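Side-chain contacts in valine-pyruvate aminotransferase (Salmonella typhimurium, PDB 3G7Q), which catalyses the pyridoxal 5'-phosphate-dependent transfer of an amino group from L-valine to pyruvate, giving 3-methyl-2-oxobutanoate and L-alanine, a step in alanine biosynthesis: residues V86-R89 with E90-W94; R235-N239 with P240-L244; M246-K250 with L251-G255; W94-P98 with Q99-L103. All coordinates share one frame; numbering follows the deposited sequence. Where two conformers were deposited one is given.

How the contacts relate
Along the chain the order is contact 1, contact 4, contact 2, contact 3. Contact 1 closes helix 77-92, and contact 4, sharing Trp-94, leads on into strand 101-104. Contact 2 enters strand 242-247 and contact 3 leaves it. Both strands belong to the seven-stranded sheet, where antiparallel 259-262 separates them, the strand order of the large domain of fold type I aminotransferases. Contacts 1, 2 and 4 cluster, their centres about 11 to 13 Å apart: the Trp-94 ring packs on Trp-238, and Arg-89 NH1 probably hydrogen-bonds Ile-96 O and forms a salt bridge with Glu-97 OE2. Contact 3 lies about 20 Å from each of the others, nearest the chain's centre and at the subunit interface.

Contact 1. Residues V86-R89 with E90-W94; sequences VLLR and ETLGW
Thr-91 is bound twice to Leu-87 one helical turn back. Its OG1 donates to Leu-87 O at 2.6 Å and its backbone N donates to the same oxygen at 2.9 Å, the two arriving from opposite faces of the carbonyl plane. The hydroxyl lies between the backbone N and the carbonyl carbon (chi1 66°), which brings it back over the preceding turn. Glu-90 N to Val-86 O and Leu-92 N to Leu-88 O continue the helical ladder. Beyond it the bonds weaken: Gly-93 N to Arg-89 O at 3.1 Å is bent (130°), and Trp-94 N to Leu-88 O is long at 3.5 Å.

Apolar contacts follow one flank. Leu-87 CD1 meets Thr-91 CG2 at 3.6 Å, while Leu-88 and Leu-92 run side by side, CD2 to CD1 4.1 Å. Leu-92 CD1 also sits over one face of the Trp-94 indole, toward its rim. Leu-87 and Thr-91 face helix 299-325.

Arg-89 CA makes a CH...O contact with Trp-94 O at 3.3 Å; Arg-89 NH1 hydrogen-bonds Ile-96 O and forms a salt bridge with Glu-97 OE2. This is a helix C-terminus ended by a glycine of positive phi, Gly-93, after which the chain turns off the last turn of helix 77-92.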
# COMPACT_ATOMS: atom_id res chain seq x y z
N VAL A 86 23.49 2.76 -6.06
CA VAL A 86 24.59 3.53 -6.65
C VAL A 86 24.64 4.94 -6.07
O VAL A 86 25.72 5.43 -5.72
CB VAL A 86 24.50 3.56 -8.20
CG1 VAL A 86 25.53 4.49 -8.79
CG2 VAL A 86 24.70 2.15 -8.77
N LEU A 87 23.48 5.58 -5.91
CA LEU A 87 23.42 6.92 -5.34
C LEU A 87 24.04 6.98 -3.95
O LEU A 87 24.87 7.88 -3.66
CB LEU A 87 21.98 7.40 -5.23
CG LEU A 87 21.72 8.76 -4.58
CD1 LEU A 87 22.28 9.85 -5.47
CD2 LEU A 87 20.22 8.96 -4.31
N LEU A 88 23.62 6.06 -3.08
CA LEU A 88 24.10 6.08 -1.68
C LEU A 88 25.56 5.67 -1.58
O LEU A 88 26.32 6.25 -0.78
CB LEU A 88 23.20 5.22 -0.79
CG LEU A 88 21.75 5.73 -0.62
CD1 LEU A 88 20.93 4.70 0.16
CD2 LEU A 88 21.64 7.14 0.03
N ARG A 89 25.96 4.70 -2.38
CA ARG A 89 27.35 4.30 -2.45
C ARG A 89 28.26 5.46 -2.89
O ARG A 89 29.27 5.75 -2.23
CB ARG A 89 27.55 3.17 -3.45
CG ARG A 89 26.98 1.83 -3.03
CD ARG A 89 26.99 0.85 -4.19
NE ARG A 89 28.30 0.28 -4.42
CZ ARG A 89 28.85 -0.68 -3.67
NH1 ARG A 89 28.23 -1.16 -2.59
NH2 ARG A 89 30.06 -1.13 -3.97
N GLU A 90 27.90 6.15 -3.97
CA GLU A 90 28.79 7.19 -4.51
C GLU A 90 28.71 8.55 -3.84
O GLU A 90 29.70 9.28 -3.85
CB GLU A 90 28.58 7.36 -6.03
CG GLU A 90 29.13 6.21 -6.86
CD GLU A 90 30.63 6.00 -6.66
OE1 GLU A 90 31.42 6.98 -6.80
OE2 GLU A 90 31.02 4.85 -6.37
N THR A 91 27.58 8.88 -3.24
CA THR A 91 27.43 10.19 -2.59
C THR A 91 27.87 10.18 -1.13
O THR A 91 28.44 11.17 -0.65
CB THR A 91 25.99 10.73 -2.71
OG1 THR A 91 25.08 9.91 -1.97
CG2 THR A 91 25.54 10.79 -4.17
N LEU A 92 27.64 9.07 -0.42
CA LEU A 92 27.94 9.01 1.02
C LEU A 92 28.98 7.97 1.44
O LEU A 92 29.44 7.98 2.58
CB LEU A 92 26.64 8.78 1.80
CG LEU A 92 25.59 9.89 1.72
CD1 LEU A 92 24.23 9.43 2.31
CD2 LEU A 92 26.07 11.17 2.41
N GLY A 93 29.37 7.10 0.53
CA GLY A 93 30.30 6.03 0.83
C GLY A 93 29.69 4.90 1.64
O GLY A 93 30.41 4.16 2.32
N TRP A 94 28.37 4.73 1.58
CA TRP A 94 27.72 3.62 2.30
C TRP A 94 27.82 2.33 1.47
O TRP A 94 27.60 2.35 0.25
CB TRP A 94 26.26 3.93 2.64
CG TRP A 94 26.03 5.07 3.57
CD1 TRP A 94 26.95 5.70 4.36
CD2 TRP A 94 24.76 5.61 3.93
NE1 TRP A 94 26.33 6.66 5.13
CE2 TRP A 94 24.98 6.63 4.88
CE3 TRP A 94 23.45 5.36 3.51
CZ2 TRP A 94 23.95 7.37 5.43
CZ3 TRP A 94 22.42 6.11 4.05
CH2 TRP A 94 22.68 7.12 5.00

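Contact 2. Residues R235-N239 with P240-L244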
# COMPACT_ATOMS: atom_id res chain seq x y z
N ARG A 235 25.35 14.47 11.30
CA ARG A 235 26.18 13.54 10.53
C ARG A 235 25.35 12.34 10.15
O ARG A 235 24.75 11.71 11.01
CB ARG A 235 27.39 13.09 11.33
CG ARG A 235 28.21 12.01 10.62
CD ARG A 235 29.41 11.55 11.45
NE ARG A 235 30.11 12.72 11.90
CZ ARG A 235 30.09 13.24 13.13
NH1 ARG A 235 29.48 12.63 14.14
NH2 ARG A 235 30.75 14.36 13.35
N PRO A 236 25.29 12.01 8.85
CA PRO A 236 24.53 10.81 8.49
C PRO A 236 25.15 9.55 9.10
O PRO A 236 26.37 9.51 9.34
CB PRO A 236 24.59 10.80 6.96
CG PRO A 236 24.91 12.24 6.59
CD PRO A 236 25.82 12.69 7.66
N LEU A 237 24.31 8.55 9.35
CA LEU A 237 24.73 7.31 9.97
C LEU A 237 24.07 6.10 9.34
O LEU A 237 22.85 6.05 9.22
CB LEU A 237 24.35 7.29 11.45
CG LEU A 237 24.73 6.05 12.31
CD1 LEU A 237 26.23 5.88 12.41
CD2 LEU A 237 24.11 6.12 13.72
N TRP A 238 24.89 5.13 8.95
CA TRP A 238 24.35 3.84 8.54
C TRP A 238 25.39 2.75 8.81
O TRP A 238 26.60 2.98 8.65
CB TRP A 238 23.88 3.76 7.08
CG TRP A 238 23.12 2.44 6.86
CD1 TRP A 238 21.80 2.20 7.16
CD2 TRP A 238 23.64 1.21 6.36
NE1 TRP A 238 21.48 0.89 6.88
CE2 TRP A 238 22.58 0.27 6.37
CE3 TRP A 238 24.89 0.81 5.89
CZ2 TRP A 238 22.74 -1.04 5.94
CZ3 TRP A 238 25.05 -0.48 5.48
CH2 TRP A 238 23.98 -1.40 5.50
N ASN A 239 24.90 1.63 9.33
CA ASN A 239 25.71 0.42 9.50
C ASN A 239 24.72 -0.74 9.45
O ASN A 239 23.50 -0.50 9.47
CB ASN A 239 26.58 0.46 10.76
CG ASN A 239 25.79 0.54 12.03
OD1 ASN A 239 24.96 -0.32 12.29
ND2 ASN A 239 26.08 1.54 12.86
N PRO A 240 25.20 -1.98 9.35
CA PRO A 240 24.25 -3.10 9.22
C PRO A 240 23.21 -3.31 10.34
O PRO A 240 22.27 -4.07 10.12
CB PRO A 240 25.17 -4.31 9.12
CG PRO A 240 26.41 -3.77 8.51
CD PRO A 240 26.59 -2.44 9.21
N ASN A 241 23.36 -2.68 11.51
CA ASN A 241 22.36 -2.78 12.57
C ASN A 241 21.37 -1.61 12.54
O ASN A 241 20.57 -1.44 13.47
CB ASN A 241 23.00 -2.83 13.95
CG ASN A 241 22.06 -3.36 15.03
OD1 ASN A 241 21.39 -4.35 14.81
ND2 ASN A 241 22.02 -2.71 16.18
N ILE A 242 21.45 -0.79 11.51
CA ILE A 242 20.54 0.34 11.37
C ILE A 242 19.53 0.06 10.26
O ILE A 242 19.86 -0.53 9.23
CB ILE A 242 21.28 1.65 11.13
CG1 ILE A 242 22.02 2.03 12.42
CG2 ILE A 242 20.29 2.77 10.74
CD1 ILE A 242 22.81 3.23 12.33
N ILE A 243 18.29 0.44 10.51
CA ILE A 243 17.22 0.34 9.52
C ILE A 243 16.83 1.79 9.24
O ILE A 243 16.36 2.47 10.13
CB ILE A 243 16.02 -0.47 10.02
CG1 ILE A 243 16.44 -1.90 10.47
CG2 ILE A 243 14.94 -0.57 8.91
CD1 ILE A 243 15.30 -2.67 11.13
N LEU A 244 17.01 2.23 8.00
CA LEU A 244 16.79 3.62 7.62
C LEU A 244 15.60 3.74 6.68
O LEU A 244 15.62 3.13 5.61
CB LEU A 244 18.08 4.11 6.96
CG LEU A 244 18.24 5.52 6.39
CD1 LEU A 244 17.85 6.53 7.43
CD2 LEU A 244 19.70 5.69 5.94
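The backbone of Asn-239 to Ile-242 makes a type I beta turn, closed by Ile-242 N donating to Asn-239 O at 2.9 Å, and runs from there into strand 242-247. The Asn-239 side chain adds a second bond: OD1 accepts from Asn-241 N at 3.0 Å, with the donor in the plane of the amide carbonyl. Its CG lies between the backbone N and the carbonyl carbon (chi1 63°), and this folds the amide forward over the first half of the turn. An Asx turn is thereby superposed on the beta turn, so that the one asparagine supplies both acceptors. ND2, on the other branch, goes to Asp-206 of helix 199-211, which holds the amide's rotation from a second side.

The superposed Asx and beta turns lead into strand 242-247, an inner strand of the large-domain sheet, lying between 216-219 and 259-262. Ile-242 points back at the incoming loop. Its CD1 presses on Leu-237 at 3.4 Å from CG, closer than usual for two carbons, and the two side chains meet at about a right angle. Its CG2 lies 3.9 Å from Trp-238 CD1, the two side chains sliding past each other in opposite directions.

The indole of Trp-238 reaches across the turn. Pro-240 N lies 4.0 Å above one face, offset toward the rim, whereas NE1 makes only a weak bond to Ile-242 O, 3.2 Å long and bent to 123°. Ile-96 and Ile-262 also pack on this side chain. Asn-241, at the turn's far corner, sends ND2 to Ile-214 O.

Contact 3. Residues M246-K250 with L251-G255; sequences MSLSK and LGLPG
Leu-248 meets both Leu-251 and Leu-253 with one branched end. Its CG is 3.8 Å from Leu-253 CD1, and in one of two conformers of Leu-251 its CD1 is 3.7 Å from Leu-251 CD2. Leu-248 CG stands opposite the backbone N (chi1 -168°), which swings the isobutyl group forward under the turn that follows it. The turn itself is 3-10: Leu-251 N donates to Leu-248 O at 3.0 Å and Gly-252 N to Ser-249 O, also at 3.0 Å. Ser-249 O takes a further bond from Leu-253 N at 3.1 Å, both donors coming from the same face of its plane. Gly-252 has a positive phi (107°) at which a side chain would jam against the preceding carbonyl oxygen; beyond it Leu-253 lies back against Leu-248.

Ser-Leu-Ser-Lys at the end of this strand resembles the segment that carries the Schiff-base lysine in fold type I aminotransferases, consistent with Lys-250 occupying that place. In this structure its NZ bonds to Gly-39 O, and its side chain touches Tyr-222. Just before it, Ser-247 OG accepts from Ser-249 N at 3.2 Å, an ST turn joining the end of strand 242-247 to the 3-10 turn.

Farther out, Met-290 and Met-293 of helix 285-295 pack on Leu-248, and Phe-51 of helix 45-61 packs on Leu-251 and Leu-253. At the subunit interface Leu-253 and Pro-254 touch Cys-69 of the second subunit, and Gly-255 forms backbone hydrogen bonds with that subunit.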
# COMPACT_ATOMS: atom_id res chain seq x y z
N MSE A 246 13.22 6.04 4.24
CA MSE A 246 13.20 7.24 3.44
C MSE A 246 11.91 7.26 2.64
O MSE A 246 11.19 6.27 2.57
CB MSE A 246 14.44 7.31 2.53
CG MSE A 246 15.77 7.31 3.32
SE MSE A 246 17.26 7.47 2.09
CE MSE A 246 17.07 9.73 2.05
N SER A 247 11.61 8.39 2.02
CA SER A 247 10.36 8.51 1.30
C SER A 247 10.48 9.56 0.23
O SER A 247 11.29 10.45 0.32
CB SER A 247 9.26 8.93 2.29
OG SER A 247 8.01 9.13 1.63
N LEU A 248 9.66 9.43 -0.80
CA LEU A 248 9.60 10.42 -1.87
C LEU A 248 8.58 11.53 -1.60
O LEU A 248 8.68 12.60 -2.16
CB LEU A 248 9.19 9.67 -3.14
CG LEU A 248 9.28 10.32 -4.50
CD1 LEU A 248 10.65 10.91 -4.78
CD2 LEU A 248 8.93 9.21 -5.53
N SER A 249 7.64 11.32 -0.70
CA SER A 249 6.52 12.25 -0.55
C SER A 249 6.89 13.67 -0.15
O SER A 249 6.35 14.64 -0.72
CB SER A 249 5.48 11.71 0.44
OG SER A 249 5.96 11.77 1.75
N LYS A 250 7.87 13.82 0.74
CA LYS A 250 8.23 15.16 1.21
C LYS A 250 9.09 15.94 0.19
O LYS A 250 9.44 17.10 0.42
CB LYS A 250 8.81 15.11 2.62
CG LYS A 250 7.97 14.26 3.61
CD LYS A 250 6.52 14.74 3.78
CE LYS A 250 5.73 13.75 4.64
NZ LYS A 250 4.34 14.22 4.82
N LEU A 251 9.41 15.29 -0.93
CA LEU A 251 10.04 15.95 -2.06
C LEU A 251 9.00 16.81 -2.79
O LEU A 251 9.35 17.59 -3.68
CB LEU A 251 10.60 14.93 -3.05
CG LEU A 251 11.59 15.44 -4.10
CD1 LEU A 251 12.92 15.70 -3.44
CD2 LEU A 251 11.76 14.45 -5.24
N GLY A 252 7.72 16.66 -2.43
CA GLY A 252 6.62 17.37 -3.08
C GLY A 252 5.79 16.45 -3.97
O GLY A 252 5.13 16.91 -4.90
N LEU A 253 5.84 15.15 -3.69
CA LEU A 253 5.11 14.14 -4.44
C LEU A 253 4.23 13.31 -3.50
O LEU A 253 4.31 12.09 -3.49
CB LEU A 253 6.09 13.24 -5.20
CG LEU A 253 6.94 13.93 -6.27
CD1 LEU A 253 8.04 13.02 -6.81
CD2 LEU A 253 6.03 14.47 -7.43
N PRO A 254 3.37 13.99 -2.72
CA PRO A 254 2.56 13.28 -1.73
C PRO A 254 1.56 12.32 -2.36
O PRO A 254 1.05 11.44 -1.67
CB PRO A 254 1.86 14.41 -0.98
CG PRO A 254 1.75 15.50 -1.98
CD PRO A 254 3.07 15.44 -2.69
N GLY A 255 1.31 12.48 -3.67
CA GLY A 255 0.47 11.58 -4.44
C GLY A 255 1.18 10.36 -4.98
O GLY A 255 0.54 9.48 -5.55

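Contact 4. Residues W94-P98 with Q99-L103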
# COMPACT_ATOMS: atom_id res chain seq x y z
N TRP A 94 28.37 4.73 1.58
CA TRP A 94 27.72 3.62 2.30
C TRP A 94 27.82 2.33 1.47
O TRP A 94 27.60 2.35 0.25
CB TRP A 94 26.26 3.93 2.64
CG TRP A 94 26.03 5.07 3.57
CD1 TRP A 94 26.95 5.70 4.36
CD2 TRP A 94 24.76 5.61 3.93
NE1 TRP A 94 26.33 6.66 5.13
CE2 TRP A 94 24.98 6.63 4.88
CE3 TRP A 94 23.45 5.36 3.51
CZ2 TRP A 94 23.95 7.37 5.43
CZ3 TRP A 94 22.42 6.11 4.05
CH2 TRP A 94 22.68 7.12 5.00
N ASP A 95 28.14 1.22 2.12
CA ASP A 95 28.29 -0.07 1.44
C ASP A 95 26.89 -0.70 1.27
O ASP A 95 26.54 -1.65 1.94
CB ASP A 95 29.24 -0.96 2.21
CG ASP A 95 29.54 -2.27 1.51
OD1 ASP A 95 29.17 -2.44 0.33
OD2 ASP A 95 30.15 -3.13 2.16
N ILE A 96 26.12 -0.13 0.35
CA ILE A 96 24.74 -0.55 0.10
C ILE A 96 24.67 -1.26 -1.25
O ILE A 96 25.30 -0.85 -2.19
CB ILE A 96 23.80 0.69 0.07
CG1 ILE A 96 23.79 1.40 1.42
CG2 ILE A 96 22.36 0.32 -0.24
CD1 ILE A 96 23.55 0.47 2.58
N GLU A 97 23.91 -2.36 -1.31
CA GLU A 97 23.66 -3.06 -2.55
C GLU A 97 22.15 -3.16 -2.66
O GLU A 97 21.46 -2.89 -1.69
CB GLU A 97 24.29 -4.45 -2.52
CG GLU A 97 25.82 -4.48 -2.57
CD GLU A 97 26.41 -3.97 -3.88
OE1 GLU A 97 25.65 -3.63 -4.82
OE2 GLU A 97 27.65 -3.93 -3.98
N PRO A 98 21.62 -3.53 -3.84
CA PRO A 98 20.16 -3.67 -3.97
C PRO A 98 19.51 -4.59 -2.93
O PRO A 98 18.38 -4.35 -2.53
CB PRO A 98 19.99 -4.25 -5.38
CG PRO A 98 21.16 -3.75 -6.12
CD PRO A 98 22.30 -3.76 -5.13
N GLN A 99 20.25 -5.58 -2.44
CA GLN A 99 19.75 -6.52 -1.43
C GLN A 99 19.59 -5.86 -0.06
O GLN A 99 19.07 -6.49 0.86
CB GLN A 99 20.68 -7.72 -1.26
CG GLN A 99 21.26 -8.26 -2.55
CD GLN A 99 22.52 -7.51 -2.98
OE1 GLN A 99 23.50 -7.43 -2.23
NE2 GLN A 99 22.49 -6.97 -4.18
N ASN A 100 20.10 -4.63 0.09
CA ASN A 100 19.93 -3.84 1.29
C ASN A 100 18.77 -2.85 1.19
O ASN A 100 18.56 -2.06 2.11
CB ASN A 100 21.20 -3.04 1.58
CG ASN A 100 22.39 -3.91 1.85
OD1 ASN A 100 23.34 -3.92 1.06
ND2 ASN A 100 22.34 -4.70 2.92
N ILE A 101 17.99 -2.92 0.12
CA ILE A 101 16.91 -1.96 -0.09
C ILE A 101 15.56 -2.64 -0.40
O ILE A 101 15.51 -3.60 -1.18
CB ILE A 101 17.24 -1.02 -1.25
CG1 ILE A 101 18.66 -0.43 -1.08
CG2 ILE A 101 16.21 0.08 -1.34
CD1 ILE A 101 19.03 0.62 -2.15
N ALA A 102 14.50 -2.16 0.25
CA ALA A 102 13.12 -2.63 -0.00
C ALA A 102 12.25 -1.40 -0.22
O ALA A 102 12.50 -0.33 0.38
CB ALA A 102 12.62 -3.46 1.17
N LEU A 103 11.25 -1.50 -1.08
CA LEU A 103 10.35 -0.40 -1.34
C LEU A 103 8.98 -0.73 -0.76
O LEU A 103 8.60 -1.90 -0.72
CB LEU A 103 10.22 -0.16 -2.84
CG LEU A 103 11.51 0.05 -3.62
CD1 LEU A 103 11.19 0.26 -5.10
CD2 LEU A 103 12.27 1.24 -3.05
O HOH W 1 25.17 -6.97 -5.73
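A short 3-10 turn at the entrance to strand 101-104 ties Glu-97 to Asn-100 by two reciprocal bonds. Asn-100 N donates to Glu-97 O at 2.8 Å, and Glu-97 N donates to Asn-100 OD1 at 2.9 Å, in the plane of the amide and on a lone pair. Asn-100 CG lies beside its own backbone N (chi1 -63°), which lets OD1 reach back along the turn; ND2 goes on to Ala-263 O, so both ends of the amide are held. Ile-101 N to Pro-98 O, 3.0 Å, completes the turn.

Gln-99 bends at chi2 (84°) and lies alongside Glu-97 and Pro-98. Its OE1 is 3.1 Å from Glu-97 CB, and NE2 is 3.4 Å from Pro-98 CD. One water accepts from Gln-99 NE2 at 3.1 Å and donates weakly to Glu-97 OE1, while the other oxygen, OE2, is in a salt bridge with Arg-89 NH1.

Ile-96 CG2 meets Ile-101 CD1 at 3.9 Å, the side chains crossing at about a right angle; both pack on strand 259-262, and Ile-101 also on helix 77-92. The arrangement is that of a helix-to-strand connection delivering the chain to strand 101-104, outermost in this chain's large-domain sheet of a fold type I aminotransferase.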